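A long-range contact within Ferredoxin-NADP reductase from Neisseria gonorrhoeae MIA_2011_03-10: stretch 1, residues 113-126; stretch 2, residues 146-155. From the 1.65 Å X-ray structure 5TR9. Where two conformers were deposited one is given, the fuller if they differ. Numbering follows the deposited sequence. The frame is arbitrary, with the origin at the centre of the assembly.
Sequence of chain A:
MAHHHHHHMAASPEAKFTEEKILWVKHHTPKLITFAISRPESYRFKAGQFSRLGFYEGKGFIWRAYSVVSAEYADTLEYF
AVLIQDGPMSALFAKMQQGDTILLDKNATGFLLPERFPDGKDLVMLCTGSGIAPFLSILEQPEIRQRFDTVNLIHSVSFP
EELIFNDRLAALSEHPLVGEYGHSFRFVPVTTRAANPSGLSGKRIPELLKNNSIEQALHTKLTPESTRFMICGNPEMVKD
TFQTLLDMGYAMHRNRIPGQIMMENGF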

# COMPACT_ATOMS: atom_id res chain seq x y z
N LEU A 113 -3.06 8.14 -6.72
CA LEU A 113 -2.79 9.55 -6.46
C LEU A 113 -4.03 10.17 -5.83
O LEU A 113 -4.90 10.69 -6.54
CB LEU A 113 -2.38 10.25 -7.75
CG LEU A 113 -1.09 9.70 -8.37
CD1 LEU A 113 -0.85 10.30 -9.73
CD2 LEU A 113 0.10 9.97 -7.45
N PRO A 114 -4.14 10.15 -4.50
CA PRO A 114 -5.41 10.51 -3.86
C PRO A 114 -5.83 11.95 -4.05
O PRO A 114 -7.03 12.24 -3.97
CB PRO A 114 -5.17 10.20 -2.37
CG PRO A 114 -3.69 10.17 -2.22
CD PRO A 114 -3.12 9.71 -3.53
N GLU A 115 -4.90 12.87 -4.31
CA GLU A 115 -5.29 14.27 -4.46
C GLU A 115 -5.98 14.55 -5.79
O GLU A 115 -6.44 15.68 -6.00
CB GLU A 115 -4.07 15.16 -4.28
CG GLU A 115 -3.63 15.10 -2.82
CD GLU A 115 -2.31 15.75 -2.52
OE1 GLU A 115 -1.85 16.63 -3.27
OE2 GLU A 115 -1.73 15.36 -1.49
N ARG A 116 -6.09 13.55 -6.66
CA ARG A 116 -6.97 13.64 -7.82
C ARG A 116 -8.44 13.50 -7.45
O ARG A 116 -9.30 13.82 -8.28
CB ARG A 116 -6.58 12.58 -8.84
CG ARG A 116 -5.23 12.85 -9.48
CD ARG A 116 -4.86 11.73 -10.44
NE ARG A 116 -3.73 12.11 -11.27
CZ ARG A 116 -3.29 11.38 -12.29
NH1 ARG A 116 -3.88 10.23 -12.59
NH2 ARG A 116 -2.25 11.79 -13.01
N PHE A 117 -8.75 13.02 -6.24
CA PHE A 117 -10.09 13.09 -5.67
C PHE A 117 -10.29 14.46 -5.01
O PHE A 117 -9.34 15.03 -4.46
CB PHE A 117 -10.27 12.01 -4.60
CG PHE A 117 -10.41 10.60 -5.12
CD1 PHE A 117 -11.27 10.28 -6.16
CD2 PHE A 117 -9.70 9.57 -4.49
CE1 PHE A 117 -11.41 8.95 -6.61
CE2 PHE A 117 -9.84 8.24 -4.92
CZ PHE A 117 -10.69 7.94 -5.97
N PRO A 118 -11.51 15.00 -5.03
CA PRO A 118 -11.73 16.34 -4.48
C PRO A 118 -11.68 16.36 -2.96
O PRO A 118 -12.03 15.39 -2.28
CB PRO A 118 -13.12 16.73 -4.97
CG PRO A 118 -13.79 15.43 -5.27
CD PRO A 118 -12.72 14.47 -5.69
N ASP A 119 -11.24 17.50 -2.43
CA ASP A 119 -11.24 17.72 -0.99
C ASP A 119 -12.63 17.51 -0.40
O ASP A 119 -13.65 17.81 -1.02
CB ASP A 119 -10.79 19.15 -0.66
CG ASP A 119 -9.32 19.39 -0.92
OD1 ASP A 119 -8.60 18.46 -1.33
OD2 ASP A 119 -8.91 20.57 -0.72
N GLY A 120 -12.67 17.05 0.86
CA GLY A 120 -13.90 17.01 1.61
C GLY A 120 -14.60 15.67 1.61
O GLY A 120 -15.58 15.50 2.35
N LYS A 121 -14.13 14.72 0.81
CA LYS A 121 -14.73 13.40 0.75
C LYS A 121 -14.14 12.52 1.85
O LYS A 121 -13.15 12.86 2.51
CB LYS A 121 -14.50 12.76 -0.61
CG LYS A 121 -14.97 13.62 -1.78
CD LYS A 121 -16.47 13.80 -1.76
CE LYS A 121 -16.95 14.60 -2.97
NZ LYS A 121 -18.41 14.90 -2.85
N ASP A 122 -14.76 11.36 2.04
CA ASP A 122 -14.23 10.34 2.94
C ASP A 122 -13.36 9.39 2.13
O ASP A 122 -13.86 8.69 1.24
CB ASP A 122 -15.35 9.58 3.62
CG ASP A 122 -16.20 10.48 4.48
OD1 ASP A 122 -15.65 11.07 5.44
OD2 ASP A 122 -17.41 10.65 4.20
N LEU A 123 -12.07 9.36 2.43
CA LEU A 123 -11.12 8.53 1.68
C LEU A 123 -11.03 7.16 2.33
O LEU A 123 -10.72 7.04 3.52
CB LEU A 123 -9.74 9.20 1.65
CG LEU A 123 -8.66 8.48 0.87
CD1 LEU A 123 -9.04 8.50 -0.63
CD2 LEU A 123 -7.30 9.15 1.13
N VAL A 124 -11.27 6.10 1.54
CA VAL A 124 -11.27 4.73 2.07
C VAL A 124 -10.26 3.91 1.26
O VAL A 124 -10.46 3.66 0.07
CB VAL A 124 -12.67 4.10 2.02
CG1 VAL A 124 -12.62 2.63 2.53
CG2 VAL A 124 -13.68 4.93 2.84
N MET A 125 -9.19 3.48 1.92
CA MET A 125 -8.12 2.71 1.30
C MET A 125 -8.30 1.24 1.67
O MET A 125 -8.31 0.90 2.86
CB MET A 125 -6.76 3.26 1.74
CG MET A 125 -6.53 4.69 1.26
SD MET A 125 -5.08 5.49 2.00
CE MET A 125 -5.64 5.60 3.68
N LEU A 126 -8.44 0.38 0.66
CA LEU A 126 -8.69 -1.05 0.85
C LEU A 126 -7.47 -1.81 0.34
O LEU A 126 -7.08 -1.64 -0.82
CB LEU A 126 -9.94 -1.48 0.07
CG LEU A 126 -11.24 -0.71 0.35
CD1 LEU A 126 -12.30 -1.17 -0.64
CD2 LEU A 126 -11.70 -0.96 1.78
N GLN A 146 -5.79 16.65 6.24
CA GLN A 146 -6.39 17.98 6.16
C GLN A 146 -7.45 18.04 5.06
O GLN A 146 -8.54 18.59 5.27
CB GLN A 146 -5.31 19.03 5.91
CG GLN A 146 -5.80 20.48 5.97
CD GLN A 146 -6.27 21.02 4.62
OE1 GLN A 146 -7.46 21.26 4.42
NE2 GLN A 146 -5.33 21.22 3.70
N ARG A 147 -7.15 17.47 3.89
CA ARG A 147 -7.99 17.63 2.70
C ARG A 147 -9.26 16.79 2.78
O ARG A 147 -10.34 17.23 2.36
CB ARG A 147 -7.20 17.23 1.46
CG ARG A 147 -6.09 18.20 1.04
CD ARG A 147 -5.55 17.79 -0.33
NE ARG A 147 -4.61 18.76 -0.88
CZ ARG A 147 -4.37 18.91 -2.18
NH1 ARG A 147 -5.02 18.15 -3.07
NH2 ARG A 147 -3.50 19.81 -2.59
N PHE A 148 -9.14 15.57 3.28
CA PHE A 148 -10.26 14.64 3.32
C PHE A 148 -10.92 14.68 4.70
O PHE A 148 -10.25 14.90 5.71
CB PHE A 148 -9.80 13.23 2.94
CG PHE A 148 -9.33 13.16 1.51
CD1 PHE A 148 -10.26 13.12 0.48
CD2 PHE A 148 -7.98 13.21 1.19
CE1 PHE A 148 -9.86 13.11 -0.85
CE2 PHE A 148 -7.57 13.20 -0.14
CZ PHE A 148 -8.52 13.14 -1.16
N ASP A 149 -12.24 14.51 4.71
CA ASP A 149 -12.99 14.63 5.97
C ASP A 149 -12.66 13.49 6.93
O ASP A 149 -12.58 13.70 8.15
CB ASP A 149 -14.49 14.67 5.68
CG ASP A 149 -14.98 16.08 5.37
OD1 ASP A 149 -14.14 17.00 5.17
OD2 ASP A 149 -16.21 16.27 5.34
N THR A 150 -12.50 12.28 6.40
CA THR A 150 -11.96 11.15 7.16
C THR A 150 -11.01 10.40 6.25
O THR A 150 -11.13 10.44 5.02
CB THR A 150 -13.06 10.19 7.68
OG1 THR A 150 -13.72 9.57 6.57
CG2 THR A 150 -14.09 10.92 8.53
N VAL A 151 -10.05 9.71 6.86
CA VAL A 151 -9.08 8.88 6.16
C VAL A 151 -9.15 7.51 6.81
O VAL A 151 -9.02 7.40 8.03
CB VAL A 151 -7.66 9.48 6.23
CG1 VAL A 151 -6.68 8.56 5.56
CG2 VAL A 151 -7.63 10.85 5.57
N ASN A 152 -9.41 6.48 6.01
CA ASN A 152 -9.77 5.16 6.52
C ASN A 152 -8.93 4.12 5.80
O ASN A 152 -8.83 4.14 4.58
CB ASN A 152 -11.26 4.88 6.29
CG ASN A 152 -12.15 6.00 6.81
OD1 ASN A 152 -12.51 6.02 7.99
ND2 ASN A 152 -12.48 6.96 5.94
N LEU A 153 -8.33 3.21 6.56
CA LEU A 153 -7.46 2.20 5.98
C LEU A 153 -7.92 0.83 6.47
O LEU A 153 -7.99 0.60 7.69
CB LEU A 153 -6.00 2.46 6.35
CG LEU A 153 -4.97 1.45 5.84
CD1 LEU A 153 -5.00 1.33 4.34
CD2 LEU A 153 -3.57 1.85 6.34
N ILE A 154 -8.24 -0.05 5.54
CA ILE A 154 -8.66 -1.42 5.83
C ILE A 154 -7.56 -2.33 5.29
O ILE A 154 -7.32 -2.37 4.08
CB ILE A 154 -10.02 -1.75 5.19
CG1 ILE A 154 -11.17 -0.90 5.74
CG2 ILE A 154 -10.36 -3.23 5.42
CD1 ILE A 154 -11.19 0.55 5.35
N HIS A 155 -6.88 -3.07 6.19
CA HIS A 155 -5.78 -3.95 5.78
C HIS A 155 -6.18 -5.41 6.02
O HIS A 155 -6.30 -5.85 7.17
CB HIS A 155 -4.49 -3.64 6.54
CG HIS A 155 -3.29 -4.38 6.02
ND1 HIS A 155 -2.20 -4.69 6.81
CD2 HIS A 155 -3.02 -4.89 4.79
CE1 HIS A 155 -1.30 -5.33 6.09
NE2 HIS A 155 -1.77 -5.47 4.86
O HOH W 1 -7.60 16.65 -3.07
O HOH W 2 -8.98 21.36 2.01

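The carbonyl oxygen of Leu123 takes two hydrogen bonds from one residue, Asn152. The backbone N of Asn152 lies 2.9 Å from Leu123 O, and its side-chain ND2 lies 3.0 Å from the same atom. ND2 also donates to Thr150 OG1 at 3.0 Å. Thr150 OG1 in turn donates to Asp122 OD1 at 2.7 Å. An amide with two N-H groups and a hydroxyl that can both give and accept suit this chain.

The strands run parallel. Leu123 N donates to Thr150 O (3.0 Å), Met125 N to Asn152 O (2.8 Å) and Ile154 N to Met125 O (2.8 Å). The last two bonds are nearly straight.

Apolar side chains pack on both faces of this pair. On one face, Met125 CE meets Val151 CG1 at 3.7 Å, and Met125 CB meets Leu153 CD1 at 3.7 Å. On the other, Val124 CG1 lies 3.8 Å from Ile154 CD1, and Leu126 CD2 lies 3.9 Å from Ile154 CB.

Phe148 is buried just after the helix. Leu123 CB covers one face of its ring, 4.0 Å from Phe148 CG. At the ring edge, Pro114 O lies 3.3 Å from Phe148 CZ. Phe117 CB adds an apolar contact at 3.9 Å from Phe148 CE1.

A type II turn, Pro118 to Lys121, leads into the first strand. Gly120 N donates to Arg147 O at 2.8 Å, and Asp149 N to Lys121 O at 2.9 Å. The backbone angles of Gly120 call for glycine, since a CB would jam against the preceding carbonyl oxygen.

The Arg147 guanidinium lies beneath Glu115 OE1, which is 3.5 Å from Arg147 NH1. This salt bridge rests on charge alone, because no N-H points at the oxygen. Water 1 lies 2.7 Å from Asp119 OD1 and accepts from Arg147 NH1 (3.0 Å).

The contact buries 988 Å², both sides summed.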